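Local structure of probable transcriptional regulator (Pseudomonas aeruginosa PAO1, 2GEN) at residues T29-M32 with I33-R36; A39-G42 with S43-H47; A161-L164 with A165-L169. The protein probably binds DNA through an N-terminal helix-turn-helix and regulates transcription, as a member of the TetR family. All blocks are in the same frame, centred on the assembly; numbering follows the deposited sequence.

Interaction 1 (T29-M32 with I33-R36); sequences TIEM and IRDR
Glu31 and Arg34, one helical turn apart, meet through the aliphatic part of the glutamate: its CB lies over one face of the guanidinium, 3.9 Å from Arg34 NH2, and its CG is 3.8 Å from Arg34 NH1. The arginine reaches this position because its CG sits between the backbone N and the carbonyl carbon (chi1 60°), which presses Arg34 CG to a tight 3.0 Å from Glu31 O, and the chain then bends at chi2 and chi3. Glu31, bent at chi2 (83°), carries its carboxylate away, with its plane nearly perpendicular to the guanidinium and OE2 5.1 Å from Arg34 NH1, too far for a salt bridge, so any attraction is probably weak. The arginine's firm partner is its neighbour: Arg34 NE donates to Asp35 OD1 at 2.6 Å in an almost straight salt bridge, the oxygen close to the guanidinium plane but approached from above the carboxylate plane. Thr29 is the N-cap, its OG1 accepting from Met32 (selenomethionine) N at 3.3 Å. Ala16 and Glu22, on helix 9-23, receive Ile33 and, in a salt bridge, Arg36. This capped helix, with Ile33 buried and Glu31 and Asp35 exposed, is the first of the predicted TetR-family helix-turn-helix.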
loop_
_atom_site.group_PDB
_atom_site.type_symbol
_atom_site.label_atom_id
_atom_site.label_comp_id
_atom_site.label_asym_id
_atom_site.label_seq_id
_atom_site.Cartn_x
_atom_site.Cartn_y
_atom_site.Cartn_z
ATOM N N THR A 29 12.753 4.098 23.831
ATOM C CA THR A 29 13.539 5.253 24.240
ATOM C C THR A 29 14.952 5.090 23.717
ATOM O O THR A 29 15.362 3.980 23.369
ATOM C CB THR A 29 13.584 5.356 25.777
ATOM O OG1 THR A 29 14.212 4.171 26.295
ATOM C CG2 THR A 29 12.169 5.490 26.351
ATOM N N ILE A 30 15.696 6.191 23.657
ATOM C CA ILE A 30 17.116 6.136 23.325
ATOM C C ILE A 30 17.895 5.226 24.288
ATOM O O ILE A 30 18.865 4.596 23.891
ATOM C CB ILE A 30 17.747 7.559 23.201
ATOM C CG1 ILE A 30 19.142 7.505 22.569
ATOM C CG2 ILE A 30 17.787 8.293 24.546
ATOM C CD1 ILE A 30 19.130 7.620 21.067
ATOM N N GLU A 31 17.459 5.141 25.547
ATOM C CA GLU A 31 18.085 4.232 26.504
ATOM C C GLU A 31 18.003 2.772 26.056
ATOM O O GLU A 31 18.992 2.035 26.123
ATOM C CB GLU A 31 17.457 4.388 27.900
ATOM C CG GLU A 31 17.877 5.668 28.628
ATOM C CD GLU A 31 17.080 6.918 28.238
ATOM O OE1 GLU A 31 16.055 6.849 27.501
ATOM O OE2 GLU A 31 17.496 8.000 28.697
HETATM N N MSE A 32 16.824 2.365 25.591
HETATM C CA MSE A 32 16.611 0.995 25.101
HETATM C C MSE A 32 17.537 0.668 23.918
HETATM O O MSE A 32 18.038 -0.452 23.808
HETATM C CB MSE A 32 15.145 0.777 24.734
HETATM C CG MSE A 32 14.242 0.924 25.926
HETATM SE SE MSE A 32 12.385 0.765 25.531
HETATM C CE MSE A 32 11.647 1.322 27.265
ATOM N N ILE A 33 17.779 1.666 23.070
ATOM C CA ILE A 33 18.653 1.528 21.887
ATOM C C ILE A 33 20.115 1.377 22.304
ATOM O O ILE A 33 20.827 0.516 21.779
ATOM C CB ILE A 33 18.447 2.687 20.846
ATOM C CG1 ILE A 33 16.974 2.726 20.390
ATOM C CG2 ILE A 33 19.406 2.544 19.643
ATOM C CD1 ILE A 33 16.579 3.934 19.524
ATOM N N ARG A 34 20.569 2.174 23.271
ATOM C CA ARG A 34 21.937 1.975 23.764
ATOM C C ARG A 34 22.112 0.607 24.427
ATOM O O ARG A 34 23.155 -0.021 24.257
ATOM C CB ARG A 34 22.435 3.119 24.671
ATOM C CG ARG A 34 21.642 3.359 25.899
ATOM C CD ARG A 34 22.514 3.419 27.183
ATOM N NE ARG A 34 21.677 2.907 28.254
ATOM C CZ ARG A 34 21.172 3.616 29.258
ATOM N NH1 ARG A 34 21.479 4.898 29.416
ATOM N NH2 ARG A 34 20.377 3.003 30.127
ATOM N N ASP A 35 21.094 0.131 25.141
ATOM C CA ASP A 35 21.197 -1.146 25.854
ATOM C C ASP A 35 21.191 -2.346 24.897
ATOM O O ASP A 35 21.920 -3.333 25.104
ATOM C CB ASP A 35 20.077 -1.301 26.892
ATOM C CG ASP A 35 20.179 -0.285 28.046
ATOM O OD1 ASP A 35 21.252 0.337 28.248
ATOM O OD2 ASP A 35 19.170 -0.118 28.758
ATOM N N ARG A 36 20.370 -2.265 23.854
ATOM C CA ARG A 36 20.385 -3.303 22.827
ATOM C C ARG A 36 21.608 -3.223 21.921
ATOM O O ARG A 36 22.119 -4.257 21.494
ATOM C CB ARG A 36 19.109 -3.292 21.987
ATOM C CG ARG A 36 18.916 -4.597 21.228
ATOM C CD ARG A 36 17.545 -4.678 20.639
ATOM N NE ARG A 36 16.495 -4.763 21.651
ATOM C CZ ARG A 36 15.629 -5.765 21.754
ATOM N NH1 ARG A 36 15.677 -6.791 20.910
ATOM N NH2 ARG A 36 14.707 -5.733 22.706
#

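Interaction 2 (A39-G42 with S43-H47); sequences ASIG and SLYHH
Gly42 O accepts the backbone N-H of His46, with 2.9 Å between Gly42 O and His46 N, the shortest polar bond between the two segments. At the start of helix 41-47 Ser40 is the N-cap, its OG accepting from Ser43 N at 3.0 Å. A chi1 of 68° brings this oxygen over the first turn, where Ser40 OG also comes within 3.3 Å of Ser43 CB. The cap's carbonyl receives the next N-H (Ser40 O to Leu44 N, 3.0 Å). Ala39, just before the cap, turns its methyl toward the helix, with CB 4.1 Å from Leu44 CD2 and near Ser43 OG. On another flank Ile41 and Tyr45 lie side by side and point the same way: Ile41 CG2 is 4.0 Å from Tyr45 CD1, while Ile41 O lies at the ring edge, in its plane, 3.4 Å from Tyr45 CD1. That carbonyl also accepts Tyr45 N. Buried Leu44 packs on Ile30 of helix 30-37 and Ile12 of helix 9-23. The chemistry is thus divided: Ser40 supplies acceptors for the N-H groups of Ser43 and Leu44 in the probable recognition helix and Leu44 seats it on the domain core, whereas exposed Tyr45 and His46 present polar groups, consistent with DNA binding.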
loop_
_atom_site.group_PDB
_atom_site.type_symbol
_atom_site.label_atom_id
_atom_site.label_comp_id
_atom_site.label_asym_id
_atom_site.label_seq_id
_atom_site.Cartn_x
_atom_site.Cartn_y
_atom_site.Cartn_z
ATOM N N ALA A 39 26.137 0.554 22.336
ATOM C CA ALA A 39 26.733 1.875 22.122
ATOM C C ALA A 39 26.242 2.841 23.197
ATOM O O ALA A 39 25.095 2.763 23.648
ATOM C CB ALA A 39 26.418 2.410 20.742
ATOM N N SER A 40 27.135 3.735 23.615
ATOM C CA SER A 40 26.820 4.742 24.612
ATOM C C SER A 40 25.857 5.771 24.029
ATOM O O SER A 40 25.685 5.849 22.807
ATOM C CB SER A 40 28.103 5.419 25.094
ATOM O OG SER A 40 28.690 6.210 24.077
ATOM N N ILE A 41 25.225 6.560 24.897
ATOM C CA ILE A 41 24.347 7.608 24.416
ATOM C C ILE A 41 25.131 8.684 23.649
ATOM O O ILE A 41 24.671 9.163 22.606
ATOM C CB ILE A 41 23.373 8.143 25.515
ATOM C CG1 ILE A 41 22.218 7.149 25.658
ATOM C CG2 ILE A 41 22.736 9.440 25.075
ATOM C CD1 ILE A 41 21.668 7.015 27.004
ATOM N N GLY A 42 26.331 9.015 24.129
ATOM C CA GLY A 42 27.233 9.891 23.382
ATOM C C GLY A 42 27.505 9.373 21.967
ATOM O O GLY A 42 27.447 10.129 20.991
ATOM N N SER A 43 27.781 8.079 21.869
ATOM C CA SER A 43 28.055 7.436 20.580
ATOM C C SER A 43 26.846 7.465 19.621
ATOM O O SER A 43 26.997 7.767 18.429
ATOM C CB SER A 43 28.539 6.011 20.810
ATOM O OG SER A 43 28.856 5.401 19.585
ATOM N N LEU A 44 25.658 7.164 20.143
ATOM C CA LEU A 44 24.428 7.216 19.366
ATOM C C LEU A 44 24.210 8.604 18.784
ATOM O O LEU A 44 23.752 8.759 17.647
ATOM C CB LEU A 44 23.235 6.806 20.229
ATOM C CG LEU A 44 23.137 5.352 20.702
ATOM C CD1 LEU A 44 21.928 5.142 21.608
ATOM C CD2 LEU A 44 23.045 4.406 19.495
ATOM N N TYR A 45 24.550 9.628 19.561
ATOM C CA TYR A 45 24.459 10.992 19.081
ATOM C C TYR A 45 25.572 11.318 18.072
ATOM O O TYR A 45 25.336 12.058 17.110
ATOM C CB TYR A 45 24.446 11.987 20.263
ATOM C CG TYR A 45 23.054 12.332 20.763
ATOM C CD1 TYR A 45 22.394 11.507 21.679
ATOM C CD2 TYR A 45 22.393 13.470 20.302
ATOM C CE1 TYR A 45 21.102 11.821 22.139
ATOM C CE2 TYR A 45 21.113 13.800 20.759
ATOM C CZ TYR A 45 20.475 12.969 21.687
ATOM O OH TYR A 45 19.203 13.302 22.129
ATOM N N HIS A 46 26.772 10.771 18.285
ATOM C CA HIS A 46 27.899 11.055 17.393
ATOM C C HIS A 46 27.651 10.492 15.996
ATOM O O HIS A 46 27.793 11.205 14.997
ATOM C CB HIS A 46 29.229 10.530 17.951
ATOM C CG HIS A 46 30.416 10.937 17.131
ATOM N ND1 HIS A 46 31.132 10.045 16.361
ATOM C CD2 HIS A 46 30.996 12.148 16.939
ATOM C CE1 HIS A 46 32.109 10.684 15.741
ATOM N NE2 HIS A 46 32.046 11.961 16.069
ATOM N N HIS A 47 27.263 9.219 15.947
ATOM C CA HIS A 47 26.949 8.544 14.684
ATOM C C HIS A 47 25.715 9.136 14.030
ATOM O O HIS A 47 25.738 9.457 12.833
ATOM C CB HIS A 47 26.761 7.047 14.902
ATOM C CG HIS A 47 28.002 6.342 15.345
ATOM N ND1 HIS A 47 29.175 6.373 14.620
ATOM C CD2 HIS A 47 28.255 5.587 16.440
ATOM C CE1 HIS A 47 30.095 5.662 15.250
ATOM N NE2 HIS A 47 29.561 5.172 16.353
#

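Interaction 3 (A161-L164 with A165-L169); sequences AHDL and ARQWL
Asp163 extends its CG anti to the backbone N (chi1 -166°) and Gln167 holds its CG anti to the carbonyl carbon (chi1 -60°); on a flank of helix 150-169 that they share by being four residues apart, these torsions direct the two side chains to a loose meeting, Asp163 OD2 4.4 Å from Gln167 CG. The closer touch uses the backbone, as Gln167 CG packs 3.3 Å from Asp163 O, the carbonyl that also accepts Gln167 N. Beyond CG the glutamine bends again at chi2, and its OE1 accepts a hydrogen bond from Arg172. The carboxylate of Asp163 is taken up across the dimer interface, where OD2 bonds to Ser155 and OD1 to His162, both of the second subunit; His162 ND1 in turn bonds to Asp163 of that subunit. The turn lies in the helical C-terminal domain, which in TetR-family regulators generally carries the dimer interface, and the reciprocal bonds pair helix 150-169 with its copy. Arg166 CB rests 3.4 Å from His162 O, but the chain, bent at chi3, leads away to pack on Leu106 of helix 99-114 and on Arg166 of the second subunit. Ala165 CB packs against Ala161 O at 3.2 Å. Trp168 N meets Leu164 O at 2.8 Å, and Trp168 CB is 3.2 Å from that oxygen, while the indole leads away from the turn and packs on Val95 of helix 80-97 and on Leu177.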
loop_
_atom_site.group_PDB
_atom_site.type_symbol
_atom_site.label_atom_id
_atom_site.label_comp_id
_atom_site.label_asym_id
_atom_site.label_seq_id
_atom_site.Cartn_x
_atom_site.Cartn_y
_atom_site.Cartn_z
ATOM N N ALA A 161 3.371 -7.103 -5.774
ATOM C CA ALA A 161 4.320 -7.423 -4.730
ATOM C C ALA A 161 4.146 -6.533 -3.502
ATOM O O ALA A 161 4.122 -7.041 -2.402
ATOM C CB ALA A 161 5.792 -7.331 -5.282
ATOM N N HIS A 162 4.028 -5.202 -3.662
ATOM C CA HIS A 162 3.765 -4.327 -2.543
ATOM C C HIS A 162 2.484 -4.759 -1.797
ATOM O O HIS A 162 2.442 -4.799 -0.545
ATOM C CB HIS A 162 3.597 -2.874 -3.026
ATOM C CG HIS A 162 4.880 -2.150 -3.280
ATOM N ND1 HIS A 162 4.908 -0.847 -3.768
ATOM C CD2 HIS A 162 6.179 -2.524 -3.130
ATOM C CE1 HIS A 162 6.168 -0.446 -3.869
ATOM N NE2 HIS A 162 6.960 -1.443 -3.492
ATOM N N ASP A 163 1.442 -5.037 -2.574
ATOM C CA ASP A 163 0.152 -5.355 -1.985
ATOM C C ASP A 163 0.204 -6.690 -1.226
ATOM O O ASP A 163 -0.239 -6.760 -0.071
ATOM C CB ASP A 163 -0.928 -5.370 -3.058
ATOM C CG ASP A 163 -2.323 -5.360 -2.473
ATOM O OD1 ASP A 163 -2.766 -4.277 -1.980
ATOM O OD2 ASP A 163 -2.960 -6.429 -2.499
ATOM N N LEU A 164 0.730 -7.731 -1.857
ATOM C CA LEU A 164 0.856 -9.046 -1.191
ATOM C C LEU A 164 1.757 -8.946 0.051
ATOM O O LEU A 164 1.424 -9.495 1.106
ATOM C CB LEU A 164 1.379 -10.086 -2.146
ATOM C CG LEU A 164 1.276 -11.565 -1.699
ATOM C CD1 LEU A 164 -0.170 -11.895 -1.272
ATOM C CD2 LEU A 164 1.700 -12.500 -2.810
ATOM N N ALA A 165 2.876 -8.227 -0.060
ATOM C CA ALA A 165 3.770 -8.055 1.082
ATOM C C ALA A 165 3.057 -7.407 2.267
ATOM O O ALA A 165 3.160 -7.886 3.400
ATOM C CB ALA A 165 4.979 -7.233 0.690
ATOM N N ARG A 166 2.322 -6.327 1.992
ATOM C CA ARG A 166 1.507 -5.652 3.018
ATOM C C ARG A 166 0.552 -6.652 3.736
ATOM O O ARG A 166 0.557 -6.757 4.979
ATOM C CB ARG A 166 0.747 -4.482 2.359
ATOM C CG ARG A 166 0.245 -3.422 3.298
ATOM C CD ARG A 166 -0.350 -2.179 2.543
ATOM N NE ARG A 166 0.603 -1.158 2.094
ATOM C CZ ARG A 166 1.105 -0.177 2.858
ATOM N NH1 ARG A 166 0.793 -0.088 4.147
ATOM N NH2 ARG A 166 1.956 0.702 2.336
ATOM N N GLN A 167 -0.196 -7.440 2.958
ATOM C CA GLN A 167 -1.154 -8.411 3.518
ATOM C C GLN A 167 -0.450 -9.504 4.287
ATOM O O GLN A 167 -0.889 -9.906 5.372
ATOM C CB GLN A 167 -1.972 -9.034 2.393
ATOM C CG GLN A 167 -2.787 -7.989 1.586
ATOM C CD GLN A 167 -3.732 -7.206 2.486
ATOM O OE1 GLN A 167 -3.517 -6.019 2.743
ATOM N NE2 GLN A 167 -4.763 -7.878 2.993
ATOM N N TRP A 168 0.644 -10.000 3.714
ATOM C CA TRP A 168 1.421 -11.069 4.339
ATOM C C TRP A 168 2.007 -10.655 5.684
ATOM O O TRP A 168 1.912 -11.396 6.676
ATOM C CB TRP A 168 2.527 -11.527 3.385
ATOM C CG TRP A 168 3.413 -12.590 3.971
ATOM C CD1 TRP A 168 3.096 -13.911 4.182
ATOM C CD2 TRP A 168 4.780 -12.430 4.377
ATOM N NE1 TRP A 168 4.188 -14.573 4.707
ATOM C CE2 TRP A 168 5.231 -13.684 4.837
ATOM C CE3 TRP A 168 5.666 -11.342 4.402
ATOM C CZ2 TRP A 168 6.535 -13.875 5.331
ATOM C CZ3 TRP A 168 6.982 -11.540 4.881
ATOM C CH2 TRP A 168 7.395 -12.788 5.336
ATOM N N LEU A 169 2.626 -9.485 5.723
ATOM C CA LEU A 169 3.235 -8.966 6.938
ATOM C C LEU A 169 2.218 -8.736 8.044
ATOM O O LEU A 169 2.532 -8.894 9.227
ATOM C CB LEU A 169 3.965 -7.661 6.643
ATOM C CG LEU A 169 5.260 -7.811 5.821
ATOM C CD1 LEU A 169 5.635 -6.449 5.204
ATOM C CD2 LEU A 169 6.438 -8.428 6.628
#

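From the N terminus the three contacts follow in series; none nests in or crosses another, and each is local to one helix, with its capping residues in the first two, closing no loop. Interaction 1 makes up nearly all of helix 30-37, and interaction 2 begins after the short connection to helix 41-47. These two touch, with centres 10 Å apart: Arg34 NH1 packs 3.2 Å from Ile41 CD1, and Ile30 CD1 lies 3.8 Å from Leu44 CD1, joining the two helices of the predicted helix-turn-helix. Interaction 3 comes much later, in helix 150-169 at the dimer interface. Its nearest atoms are about 17 Å from interaction 1 and about 25 Å from interaction 2.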